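PDB 6YCA: uncharacterized N-acetyltransferase D2E76_00625 from Mycobacteroides abscessus, which probably transfers acetyl groups from acetyl coenzyme A to amines as an Eis-type GCN5-related N-acetyltransferase, yet is unable to modify aminoglycosides. Local coordinates for residues A[241-254]-A[269-283]. Numbering follows the deposited sequence.
With ACO (acetyl coenzyme *a), chain M.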
# COMPACT_ATOMS: atom_id res chain seq x y z
N TRP A 241 11.59 2.30 -17.00
CA TRP A 241 10.67 2.47 -18.11
C TRP A 241 10.32 1.15 -18.78
O TRP A 241 9.14 0.82 -18.93
CB TRP A 241 11.26 3.45 -19.13
CG TRP A 241 10.31 3.82 -20.21
CD1 TRP A 241 10.31 3.38 -21.50
CD2 TRP A 241 9.21 4.73 -20.09
NE1 TRP A 241 9.27 3.95 -22.19
CE2 TRP A 241 8.57 4.78 -21.35
CE3 TRP A 241 8.69 5.49 -19.04
CZ2 TRP A 241 7.45 5.57 -21.58
CZ3 TRP A 241 7.58 6.28 -19.28
CH2 TRP A 241 6.97 6.31 -20.54
N PHE A 242 11.33 0.36 -19.15
CA PHE A 242 11.06 -0.85 -19.93
C PHE A 242 10.46 -1.96 -19.08
O PHE A 242 9.48 -2.59 -19.47
CB PHE A 242 12.33 -1.35 -20.59
CG PHE A 242 12.75 -0.53 -21.73
CD1 PHE A 242 12.26 -0.78 -22.99
CD2 PHE A 242 13.64 0.51 -21.56
CE1 PHE A 242 12.64 -0.02 -24.04
CE2 PHE A 242 14.02 1.27 -22.61
CZ PHE A 242 13.53 1.02 -23.86
N SER A 243 11.02 -2.18 -17.90
CA SER A 243 10.53 -3.29 -17.11
C SER A 243 9.41 -2.79 -16.21
O SER A 243 8.89 -1.68 -16.38
CB SER A 243 11.68 -3.93 -16.33
OG SER A 243 12.69 -4.43 -17.19
N SER A 244 8.98 -3.64 -15.28
CA SER A 244 7.88 -3.33 -14.38
C SER A 244 6.59 -3.30 -15.18
O SER A 244 6.26 -4.27 -15.87
CB SER A 244 8.11 -2.00 -13.65
OG SER A 244 9.37 -1.96 -12.99
N SER A 245 5.85 -2.20 -15.10
CA SER A 245 4.62 -2.04 -15.85
C SER A 245 4.20 -0.57 -15.77
O SER A 245 4.92 0.27 -15.22
CB SER A 245 3.51 -2.97 -15.35
OG SER A 245 2.31 -2.73 -16.05
N ALA A 246 3.00 -0.30 -16.29
CA ALA A 246 2.40 1.03 -16.41
C ALA A 246 3.41 2.14 -16.68
O ALA A 246 3.78 2.89 -15.77
CB ALA A 246 1.61 1.37 -15.14
N ARG A 247 3.84 2.26 -17.93
CA ARG A 247 4.64 3.40 -18.36
C ARG A 247 3.76 4.65 -18.45
O ARG A 247 2.82 4.68 -19.24
CB ARG A 247 5.31 3.10 -19.70
CG ARG A 247 6.28 1.93 -19.65
CD ARG A 247 6.86 1.62 -21.02
NE ARG A 247 5.95 0.80 -21.80
CZ ARG A 247 5.99 -0.53 -21.86
NH1 ARG A 247 6.91 -1.19 -21.17
NH2 ARG A 247 5.11 -1.18 -22.60
N THR A 248 4.07 5.67 -17.65
CA THR A 248 3.23 6.85 -17.56
C THR A 248 3.96 8.09 -18.08
O THR A 248 5.15 8.28 -17.82
CB THR A 248 2.84 7.10 -16.09
OG1 THR A 248 2.22 5.92 -15.55
CG2 THR A 248 1.88 8.28 -15.97
N ILE A 249 3.23 8.93 -18.82
CA ILE A 249 3.68 10.27 -19.16
C ILE A 249 2.76 11.27 -18.47
O ILE A 249 1.61 10.98 -18.13
CB ILE A 249 3.74 10.55 -20.68
CG1 ILE A 249 2.33 10.54 -21.28
CG2 ILE A 249 4.65 9.56 -21.38
CD1 ILE A 249 2.30 10.93 -22.74
N SER A 250 3.27 12.49 -18.28
CA SER A 250 2.55 13.55 -17.59
C SER A 250 2.48 14.77 -18.50
O SER A 250 3.51 15.30 -18.91
CB SER A 250 3.25 13.91 -16.29
OG SER A 250 2.51 14.88 -15.58
N VAL A 251 1.26 15.21 -18.80
CA VAL A 251 1.02 16.38 -19.64
C VAL A 251 0.82 17.57 -18.71
O VAL A 251 -0.17 17.64 -17.97
CB VAL A 251 -0.19 16.17 -20.55
CG1 VAL A 251 -0.49 17.43 -21.35
CG2 VAL A 251 0.02 15.00 -21.47
N ASP A 252 1.76 18.52 -18.74
CA ASP A 252 1.66 19.70 -17.88
C ASP A 252 0.99 20.90 -18.55
O ASP A 252 0.53 21.80 -17.84
CB ASP A 252 3.04 20.10 -17.33
CG ASP A 252 4.07 20.26 -18.41
OD1 ASP A 252 3.76 19.93 -19.57
OD2 ASP A 252 5.20 20.72 -18.10
N ASP A 253 0.91 20.93 -19.88
CA ASP A 253 0.29 22.07 -20.56
C ASP A 253 -0.31 21.58 -21.87
O ASP A 253 0.38 20.96 -22.69
CB ASP A 253 1.32 23.17 -20.83
CG ASP A 253 0.71 24.57 -20.74
OD1 ASP A 253 -0.43 24.71 -20.24
OD2 ASP A 253 1.37 25.53 -21.19
N LEU A 254 -1.61 21.83 -22.05
CA LEU A 254 -2.31 21.53 -23.29
C LEU A 254 -3.06 22.79 -23.68
O LEU A 254 -4.11 23.10 -23.11
CB LEU A 254 -3.26 20.36 -23.11
CG LEU A 254 -3.67 19.52 -24.32
CD1 LEU A 254 -4.52 18.35 -23.87
CD2 LEU A 254 -4.39 20.33 -25.37
N LEU A 269 -1.44 11.97 -28.30
CA LEU A 269 -1.14 11.26 -27.06
C LEU A 269 -1.73 9.85 -27.08
O LEU A 269 -1.07 8.89 -26.67
CB LEU A 269 -1.67 12.06 -25.87
CG LEU A 269 -1.03 13.44 -25.67
CD1 LEU A 269 -1.76 14.22 -24.59
CD2 LEU A 269 0.44 13.28 -25.29
N LEU A 270 -2.97 9.71 -27.56
CA LEU A 270 -3.59 8.40 -27.57
C LEU A 270 -2.89 7.42 -28.51
O LEU A 270 -2.99 6.21 -28.30
CB LEU A 270 -5.07 8.52 -27.97
CG LEU A 270 -5.94 9.45 -27.13
CD1 LEU A 270 -7.35 9.48 -27.68
CD2 LEU A 270 -5.95 9.01 -25.67
N ASP A 271 -2.13 7.93 -29.47
CA ASP A 271 -1.48 7.10 -30.47
C ASP A 271 0.02 6.94 -30.21
O ASP A 271 0.73 6.38 -31.05
CB ASP A 271 -1.70 7.71 -31.86
CG ASP A 271 -1.59 6.69 -32.98
OD1 ASP A 271 -1.69 5.48 -32.70
OD2 ASP A 271 -1.40 7.11 -34.14
N LEU A 272 0.50 7.43 -29.07
CA LEU A 272 1.92 7.36 -28.74
C LEU A 272 2.30 5.96 -28.29
O LEU A 272 1.78 5.46 -27.29
CB LEU A 272 2.23 8.36 -27.63
CG LEU A 272 3.24 9.44 -27.99
CD1 LEU A 272 2.88 10.75 -27.29
CD2 LEU A 272 4.63 8.99 -27.61
N ASP A 273 3.23 5.34 -29.01
CA ASP A 273 3.61 3.96 -28.73
C ASP A 273 4.41 3.89 -27.44
O ASP A 273 5.09 4.84 -27.05
CB ASP A 273 4.46 3.42 -29.88
CG ASP A 273 3.64 3.11 -31.11
OD1 ASP A 273 2.63 2.38 -30.98
OD2 ASP A 273 4.00 3.60 -32.20
N LEU A 274 4.32 2.73 -26.78
CA LEU A 274 5.00 2.43 -25.52
C LEU A 274 4.39 3.11 -24.30
O LEU A 274 4.79 2.82 -23.17
CB LEU A 274 6.50 2.74 -25.57
CG LEU A 274 7.43 1.70 -26.17
CD1 LEU A 274 8.86 2.17 -26.02
CD2 LEU A 274 7.23 0.36 -25.49
N VAL A 275 3.43 4.01 -24.50
CA VAL A 275 2.82 4.71 -23.37
C VAL A 275 1.61 3.92 -22.90
O VAL A 275 0.75 3.54 -23.71
CB VAL A 275 2.44 6.15 -23.75
CG1 VAL A 275 1.72 6.83 -22.58
CG2 VAL A 275 3.69 6.93 -24.11
N ASP A 276 1.56 3.65 -21.60
CA ASP A 276 0.47 2.92 -20.98
C ASP A 276 -0.56 3.81 -20.31
O ASP A 276 -1.76 3.55 -20.41
CB ASP A 276 1.02 1.91 -19.96
CG ASP A 276 1.79 0.77 -20.63
OD1 ASP A 276 1.33 0.28 -21.68
OD2 ASP A 276 2.85 0.37 -20.10
N VAL A 277 -0.12 4.86 -19.61
CA VAL A 277 -1.01 5.74 -18.87
C VAL A 277 -0.70 7.18 -19.25
O VAL A 277 0.46 7.59 -19.27
CB VAL A 277 -0.83 5.56 -17.35
CG1 VAL A 277 -1.72 6.53 -16.59
CG2 VAL A 277 -1.12 4.13 -16.95
N ILE A 278 -1.74 7.96 -19.55
CA ILE A 278 -1.60 9.37 -19.87
C ILE A 278 -2.27 10.16 -18.75
O ILE A 278 -3.47 9.99 -18.49
CB ILE A 278 -2.23 9.71 -21.23
CG1 ILE A 278 -1.73 8.75 -22.31
CG2 ILE A 278 -1.93 11.15 -21.61
CD1 ILE A 278 -2.46 8.89 -23.63
N GLU A 279 -1.51 11.01 -18.07
CA GLU A 279 -2.05 11.84 -17.00
C GLU A 279 -2.05 13.29 -17.44
O GLU A 279 -1.00 13.87 -17.74
CB GLU A 279 -1.31 11.64 -15.68
CG GLU A 279 -2.03 12.33 -14.51
CD GLU A 279 -1.54 11.86 -13.14
OE1 GLU A 279 -0.46 11.24 -13.07
OE2 GLU A 279 -2.26 12.12 -12.14
N LEU A 280 -3.25 13.88 -17.48
CA LEU A 280 -3.45 15.27 -17.84
C LEU A 280 -3.80 16.02 -16.57
O LEU A 280 -4.65 15.57 -15.80
CB LEU A 280 -4.63 15.41 -18.80
CG LEU A 280 -4.67 14.89 -20.24
CD1 LEU A 280 -3.67 15.59 -21.13
CD2 LEU A 280 -4.51 13.37 -20.31
N GLY A 281 -3.13 17.15 -16.33
CA GLY A 281 -3.44 17.96 -15.18
C GLY A 281 -2.54 19.17 -15.04
O GLY A 281 -1.33 19.09 -15.26
N PRO A 282 -3.12 20.32 -14.66
CA PRO A 282 -4.56 20.52 -14.47
C PRO A 282 -5.29 20.74 -15.79
O PRO A 282 -4.71 21.32 -16.71
CB PRO A 282 -4.60 21.80 -13.64
CG PRO A 282 -3.42 22.56 -14.09
CD PRO A 282 -2.35 21.53 -14.33
N ARG A 283 -6.53 20.29 -15.87
CA ARG A 283 -7.38 20.42 -17.04
C ARG A 283 -8.75 20.92 -16.61
O ARG A 283 -9.08 20.90 -15.41
CB ARG A 283 -7.53 19.07 -17.75
CG ARG A 283 -6.26 18.58 -18.42
CD ARG A 283 -5.79 19.54 -19.49
NE ARG A 283 -6.82 19.79 -20.50
CZ ARG A 283 -6.77 20.79 -21.36
NH1 ARG A 283 -5.75 21.63 -21.34
NH2 ARG A 283 -7.75 20.96 -22.25
N1A ACO M . 1.91 -2.49 -30.76
C2A ACO M . 1.11 -3.26 -31.51
N3A ACO M . 1.24 -3.55 -32.82
C4A ACO M . 2.29 -3.03 -33.49
C5A ACO M . 3.20 -2.21 -32.81
C6A ACO M . 2.99 -1.94 -31.37
N6A ACO M . 3.85 -1.15 -30.69
N7A ACO M . 4.15 -1.82 -33.68
C8A ACO M . 3.84 -2.38 -34.88
N9A ACO M . 2.72 -3.10 -34.76
C1B ACO M . 2.08 -3.87 -35.87
C2B ACO M . 1.34 -2.94 -36.82
O2B ACO M . -0.02 -2.78 -36.40
C3B ACO M . 1.41 -3.78 -38.09
O3B ACO M . 0.40 -4.79 -38.03
P3B ACO M . -0.50 -5.09 -39.32
O7A ACO M . -1.23 -3.82 -39.69
O8A ACO M . 0.41 -5.51 -40.44
O9A ACO M . -1.48 -6.19 -38.98
C4B ACO M . 2.76 -4.49 -38.00
O4B ACO M . 3.10 -4.53 -36.62
C5B ACO M . 3.82 -3.78 -38.84
O5B ACO M . 3.79 -2.41 -38.50
P1A ACO M . 4.71 -1.29 -39.18
O1A ACO M . 3.84 -0.26 -39.86
O2A ACO M . 5.68 -1.94 -40.14
O3A ACO M . 5.51 -0.61 -37.96
P2A ACO M . 5.73 0.90 -37.47
O4A ACO M . 6.22 1.77 -38.61
O5A ACO M . 4.42 1.42 -36.93
O6A ACO M . 6.81 0.86 -36.28
CBP ACO M . 7.50 0.37 -34.03
CCP ACO M . 6.64 -0.06 -35.21
CDP ACO M . 8.94 0.56 -34.50
CEP ACO M . 7.45 -0.69 -32.95
CAP ACO M . 6.93 1.70 -33.54
OAP ACO M . 5.59 1.50 -33.09
C9P ACO M . 7.74 2.31 -32.42
O9P ACO M . 8.65 3.08 -32.66
N8P ACO M . 7.37 1.96 -31.19
C7P ACO M . 8.02 2.47 -29.99
C6P ACO M . 9.50 2.14 -29.89
C5P ACO M . 9.76 0.65 -29.77
O5P ACO M . 9.00 -0.05 -29.12
N4P ACO M . 10.82 0.17 -30.40
C3P ACO M . 11.16 -1.23 -30.30
C2P ACO M . 12.35 -1.45 -29.38
S1P ACO M . 12.75 -3.16 -29.30
C ACO M . 14.39 -3.08 -29.65
O ACO M . 15.00 -2.04 -29.46
CH3 ACO M . 15.09 -4.28 -30.21
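Arg-247 meets Leu-274 and Asp-276 where two parallel strands of a beta-alpha-beta unit begin, strand 248-256 and strand 277-284 of a GNAT domain, joined through helix 259-270. From its CB, 3.5 Å from Leu-274 O, the arginine runs outward to CG, almost equally far from that oxygen and Asp-276 OD2. CD lies over one face of the Trp-241 ring, toward its rim. The chain bends at chi3 (-82°), which turns NE onto Leu-274 O at 2.7 Å, close to the guanidinium plane. At the tip, Leu-274 CD2 and Asp-276 OD2 lie over opposite faces, each toward the rim, while Trp-241 O and Phe-242 O meet the edge in plane. The OD2 contact is a salt bridge of charges alone, since no guanidinium N-H points at it; its anti lone pair takes the backbone Arg-247 N at 3.0 Å. Ile-249 N and Val-251 N donate to Val-277 O and Glu-279 O in the parallel ladder, and their side chains pack on Leu-269, Val-275 and Leu-280. The type II turn 272-275 holds Asp-273 against acetyl coenzyme A, also hydrogen-bonded to Ser-138 and Glu-139 of the second subunit; Asp-273 OD2 accepts from the cofactor's OAP at 2.8 Å.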